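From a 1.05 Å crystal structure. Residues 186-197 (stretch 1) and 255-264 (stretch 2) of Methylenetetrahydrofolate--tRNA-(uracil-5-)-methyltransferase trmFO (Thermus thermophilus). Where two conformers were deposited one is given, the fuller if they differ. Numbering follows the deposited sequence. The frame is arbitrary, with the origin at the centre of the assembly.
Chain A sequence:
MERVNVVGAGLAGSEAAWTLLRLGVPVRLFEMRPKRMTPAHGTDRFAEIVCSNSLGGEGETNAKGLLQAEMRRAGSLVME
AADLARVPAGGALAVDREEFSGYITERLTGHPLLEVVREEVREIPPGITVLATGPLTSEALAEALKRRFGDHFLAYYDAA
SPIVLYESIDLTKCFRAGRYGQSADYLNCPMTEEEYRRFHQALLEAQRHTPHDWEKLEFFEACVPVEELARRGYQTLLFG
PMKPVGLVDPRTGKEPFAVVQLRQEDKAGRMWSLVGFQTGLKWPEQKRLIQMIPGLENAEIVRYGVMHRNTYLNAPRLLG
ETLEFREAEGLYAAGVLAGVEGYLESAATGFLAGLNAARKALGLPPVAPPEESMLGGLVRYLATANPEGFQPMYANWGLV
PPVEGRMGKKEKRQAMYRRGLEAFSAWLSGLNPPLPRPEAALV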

# COMPACT_ATOMS: atom_id res chain seq x y z
N TYR A 186 -1.69 -5.05 23.41
CA TYR A 186 -2.43 -5.87 22.46
C TYR A 186 -3.87 -6.05 22.90
O TYR A 186 -4.17 -6.06 24.09
N LEU A 187 -4.76 -6.16 21.92
CA LEU A 187 -6.12 -6.60 22.18
C LEU A 187 -6.16 -8.11 22.00
O LEU A 187 -5.65 -8.64 21.02
N ASN A 188 -6.75 -8.81 22.97
CA ASN A 188 -6.79 -10.26 22.94
C ASN A 188 -8.23 -10.73 22.84
O ASN A 188 -9.06 -10.32 23.64
N CYS A 189 -8.50 -11.59 21.87
CA CYS A 189 -9.83 -12.16 21.66
C CYS A 189 -9.80 -13.62 22.08
O CYS A 189 -9.36 -14.47 21.30
N PRO A 190 -10.22 -13.92 23.32
CA PRO A 190 -10.15 -15.31 23.77
C PRO A 190 -11.22 -16.20 23.15
O PRO A 190 -12.34 -15.76 22.85
N MSE A 191 -10.87 -17.47 23.02
CA MSE A 191 -11.68 -18.47 22.34
C MSE A 191 -11.73 -19.72 23.19
O MSE A 191 -10.74 -20.07 23.84
N THR A 192 -12.87 -20.41 23.18
CA THR A 192 -12.96 -21.72 23.82
C THR A 192 -12.41 -22.77 22.87
O THR A 192 -12.17 -22.50 21.69
N GLU A 193 -12.23 -23.98 23.38
CA GLU A 193 -11.81 -25.09 22.55
C GLU A 193 -12.77 -25.35 21.39
O GLU A 193 -12.33 -25.62 20.28
N GLU A 194 -14.08 -25.27 21.63
CA GLU A 194 -15.03 -25.48 20.54
C GLU A 194 -14.94 -24.38 19.48
O GLU A 194 -15.03 -24.66 18.28
N GLU A 195 -14.77 -23.14 19.91
CA GLU A 195 -14.62 -22.05 18.95
C GLU A 195 -13.34 -22.22 18.14
O GLU A 195 -13.32 -21.97 16.93
N TYR A 196 -12.27 -22.65 18.80
CA TYR A 196 -11.03 -22.93 18.09
C TYR A 196 -11.22 -24.05 17.07
O TYR A 196 -10.78 -23.95 15.93
N ARG A 197 -11.89 -25.12 17.48
CA ARG A 197 -12.11 -26.24 16.57
C ARG A 197 -12.88 -25.82 15.30
O ARG A 197 -12.51 -26.22 14.20
N GLU A 255 -5.90 -18.61 32.24
CA GLU A 255 -5.39 -18.61 30.89
C GLU A 255 -6.51 -18.99 29.92
O GLU A 255 -7.23 -19.95 30.16
N PRO A 256 -6.69 -18.23 28.84
CA PRO A 256 -7.68 -18.65 27.84
C PRO A 256 -7.20 -19.89 27.09
O PRO A 256 -6.01 -20.21 27.11
N PHE A 257 -8.13 -20.59 26.46
CA PHE A 257 -7.74 -21.75 25.66
C PHE A 257 -6.88 -21.31 24.47
O PHE A 257 -5.82 -21.87 24.21
N ALA A 258 -7.35 -20.30 23.75
CA ALA A 258 -6.63 -19.74 22.62
C ALA A 258 -7.04 -18.29 22.48
O ALA A 258 -8.07 -17.87 23.03
N VAL A 259 -6.23 -17.50 21.79
CA VAL A 259 -6.56 -16.11 21.51
C VAL A 259 -6.19 -15.75 20.09
O VAL A 259 -5.36 -16.39 19.47
N VAL A 260 -6.85 -14.73 19.58
CA VAL A 260 -6.32 -13.97 18.46
C VAL A 260 -5.93 -12.61 19.02
O VAL A 260 -6.73 -11.95 19.70
N GLN A 261 -4.70 -12.19 18.75
CA GLN A 261 -4.23 -10.89 19.21
C GLN A 261 -4.33 -9.87 18.10
O GLN A 261 -4.13 -10.20 16.93
N LEU A 262 -4.62 -8.63 18.47
CA LEU A 262 -4.59 -7.52 17.52
C LEU A 262 -3.64 -6.45 18.01
O LEU A 262 -3.53 -6.22 19.22
N ARG A 263 -2.95 -5.81 17.08
CA ARG A 263 -2.03 -4.74 17.44
C ARG A 263 -2.33 -3.48 16.64
O ARG A 263 -2.79 -3.54 15.50
N GLN A 264 -2.05 -2.34 17.26
CA GLN A 264 -2.28 -1.06 16.62
C GLN A 264 -1.24 -0.80 15.52
O GLN A 264 -0.03 -0.93 15.76

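Strands 187-191 and 258-264 run antiparallel, and at alternate pairs the backbone N and O of the two strands satisfy each other. Leu-187 N gives to Leu-262 O (3.0 Å) and Leu-262 N returns to Leu-187 O (2.8 Å); Cys-189 N to Val-260 O (2.8 Å) and Val-260 N to Cys-189 O (3.1 Å) repeat the pattern. At the end of the ladder Met-191 N still reaches Ala-258 O at 2.8 Å, but Ala-258 N to Met-191 O is weak at 3.4 Å. A water bridges the strand end, donating to Met-191 O (3.0 Å) and accepting from Phe-257 N (2.9 Å). Pro-190, lacking an amide hydrogen, suits a non-hydrogen-bonded pair with Val-259, where no cross-strand donor is needed.

Leu-187, Cys-189, Met-191, Ala-258, Val-260 and Leu-262 share one apolar face; all are buried, and none has a strongly polar side chain needing a partner. Cys-189 (m) sets SG 3.6 Å from CD1 of Leu-262 (m, p), while selenomethionine Met-191 (t, t, m) extends its CE to 3.9 Å from CG2 of Val-260 (t). On the other face, CB of Pro-190 lies 3.8 Å from CB of Pro-256. Here too Asn-188 (m) and Gln-261 (m, t) pair their buried amides, one supplying a donor and the other an acceptor: Gln-261 NE2 donates to Asn-188 OD1 at 2.9 Å, and Asn-188 ND2 is satisfied elsewhere in the structure.

Beyond the strands, Phe-257 (t) points toward stretch 1, and Glu-193 CA sits over its ring face, 3.7 Å from the centroid of the Phe-257 ring. Tyr-196 (t) adds CB 3.8 Å from CE2 of Phe-257. Thr-192 (p) caps the helix, its short side chain reaching a free amide: OG1 accepts from Glu-195 N (3.1 Å), and Glu-195 OE1 accepts from Thr-192 N (2.9 Å). At the opposite end of the ladder Tyr-186 (m) lays CE1 3.8 Å from CB of Arg-263 (p), and a water links Tyr-186 OH (3.1 Å) with Arg-263 NH1 (3.3 Å), accepting from the latter.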

# COMPACT_ATOMS: atom_id res chain seq x y z
CB TYR A 186 -1.78 -7.25 22.30
CG TYR A 186 -0.39 -7.22 21.72
CD1 TYR A 186 -0.18 -7.38 20.35
CD2 TYR A 186 0.73 -7.04 22.53
CE1 TYR A 186 1.08 -7.36 19.81
CE2 TYR A 186 2.00 -7.01 22.00
CZ TYR A 186 2.17 -7.17 20.64
OH TYR A 186 3.44 -7.14 20.10
CB LEU A 187 -7.11 -5.93 21.23
CG LEU A 187 -7.74 -4.63 21.72
CD1 LEU A 187 -8.57 -3.99 20.62
CD2 LEU A 187 -8.59 -4.89 22.95
CB ASN A 188 -6.14 -10.82 24.20
CG ASN A 188 -4.71 -10.36 24.36
OD1 ASN A 188 -3.81 -10.91 23.73
ND2 ASN A 188 -4.49 -9.34 25.18
CB CYS A 189 -10.21 -12.07 20.18
SG CYS A 189 -10.18 -10.41 19.48
CB PRO A 190 -10.35 -15.19 25.29
CG PRO A 190 -11.13 -13.94 25.48
CD PRO A 190 -10.70 -13.00 24.37
CB MSE A 191 -11.01 -18.81 21.02
CG MSE A 191 -11.95 -19.22 19.96
SE MSE A 191 -11.01 -19.18 18.30
CE MSE A 191 -10.49 -17.37 18.27
CB THR A 192 -14.41 -22.10 24.11
OG1 THR A 192 -15.13 -22.18 22.87
CG2 THR A 192 -15.08 -21.08 25.02
CB GLU A 193 -11.64 -26.35 23.41
CG GLU A 193 -10.97 -27.53 22.72
CD GLU A 193 -10.72 -28.70 23.67
OE1 GLU A 193 -11.16 -28.63 24.83
OE2 GLU A 193 -10.07 -29.68 23.25
CB GLU A 194 -16.46 -25.61 21.06
CG GLU A 194 -17.55 -25.47 19.98
CD GLU A 194 -17.48 -26.52 18.88
OE1 GLU A 194 -16.77 -27.54 19.06
OE2 GLU A 194 -18.14 -26.34 17.83
CB GLU A 195 -14.64 -20.70 19.66
CG GLU A 195 -16.02 -20.36 20.20
CD GLU A 195 -16.04 -19.17 21.13
OE1 GLU A 195 -15.04 -18.95 21.86
OE2 GLU A 195 -17.06 -18.45 21.16
CB TYR A 196 -9.89 -23.27 19.04
CG TYR A 196 -8.67 -23.75 18.30
CD1 TYR A 196 -7.88 -22.85 17.59
CD2 TYR A 196 -8.34 -25.10 18.26
CE1 TYR A 196 -6.78 -23.28 16.88
CE2 TYR A 196 -7.23 -25.54 17.55
CZ TYR A 196 -6.45 -24.62 16.87
OH TYR A 196 -5.35 -25.03 16.16
CB ARG A 197 -12.79 -27.41 17.29
CG ARG A 197 -11.99 -27.93 18.50
CD ARG A 197 -12.49 -29.29 18.99
NE ARG A 197 -11.83 -30.41 18.31
CZ ARG A 197 -10.88 -31.16 18.86
NH1 ARG A 197 -10.48 -30.94 20.10
NH2 ARG A 197 -10.34 -32.15 18.16
CB GLU A 255 -4.26 -19.64 30.80
CG GLU A 255 -3.46 -19.64 29.52
CD GLU A 255 -2.48 -20.80 29.49
OE1 GLU A 255 -2.93 -21.94 29.23
OE2 GLU A 255 -1.28 -20.59 29.75
CB PRO A 256 -7.78 -17.44 26.90
CG PRO A 256 -6.53 -16.68 27.11
CD PRO A 256 -6.06 -16.94 28.50
CB PHE A 257 -8.95 -22.53 25.17
CG PHE A 257 -8.59 -23.71 24.33
CD1 PHE A 257 -8.25 -24.92 24.91
CD2 PHE A 257 -8.52 -23.59 22.95
CE1 PHE A 257 -7.89 -26.01 24.14
CE2 PHE A 257 -8.15 -24.67 22.17
CZ PHE A 257 -7.84 -25.88 22.76
CB ALA A 258 -6.97 -20.51 21.36
CB VAL A 259 -5.83 -15.12 22.45
CG1 VAL A 259 -6.09 -15.45 23.91
CG2 VAL A 259 -4.34 -15.09 22.14
CB VAL A 260 -7.36 -13.81 17.33
CG1 VAL A 260 -6.85 -12.86 16.26
CG2 VAL A 260 -7.69 -15.18 16.74
CB GLN A 261 -2.78 -10.97 19.65
CG GLN A 261 -2.53 -11.84 20.83
CD GLN A 261 -1.16 -11.59 21.40
OE1 GLN A 261 -0.15 -11.78 20.71
NE2 GLN A 261 -1.11 -11.14 22.64
CB LEU A 262 -5.98 -6.93 17.32
CG LEU A 262 -6.96 -7.85 16.58
CD1 LEU A 262 -7.71 -8.70 17.58
CD2 LEU A 262 -7.92 -7.04 15.73
CB ARG A 263 -0.58 -5.16 17.24
CG ARG A 263 -0.10 -5.13 15.82
CD ARG A 263 1.41 -5.28 15.75
NE ARG A 263 1.88 -4.69 14.51
CZ ARG A 263 3.15 -4.58 14.13
NH1 ARG A 263 4.14 -5.03 14.90
NH2 ARG A 263 3.41 -4.00 12.97
CB GLN A 264 -2.23 0.04 17.68
CG GLN A 264 -2.51 1.42 17.13
CD GLN A 264 -2.56 2.48 18.20
OE1 GLN A 264 -2.33 3.66 17.92
NE2 GLN A 264 -2.83 2.08 19.44
O HOH W 1 3.81 -7.52 17.04
O HOH W 2 -10.94 -19.93 26.79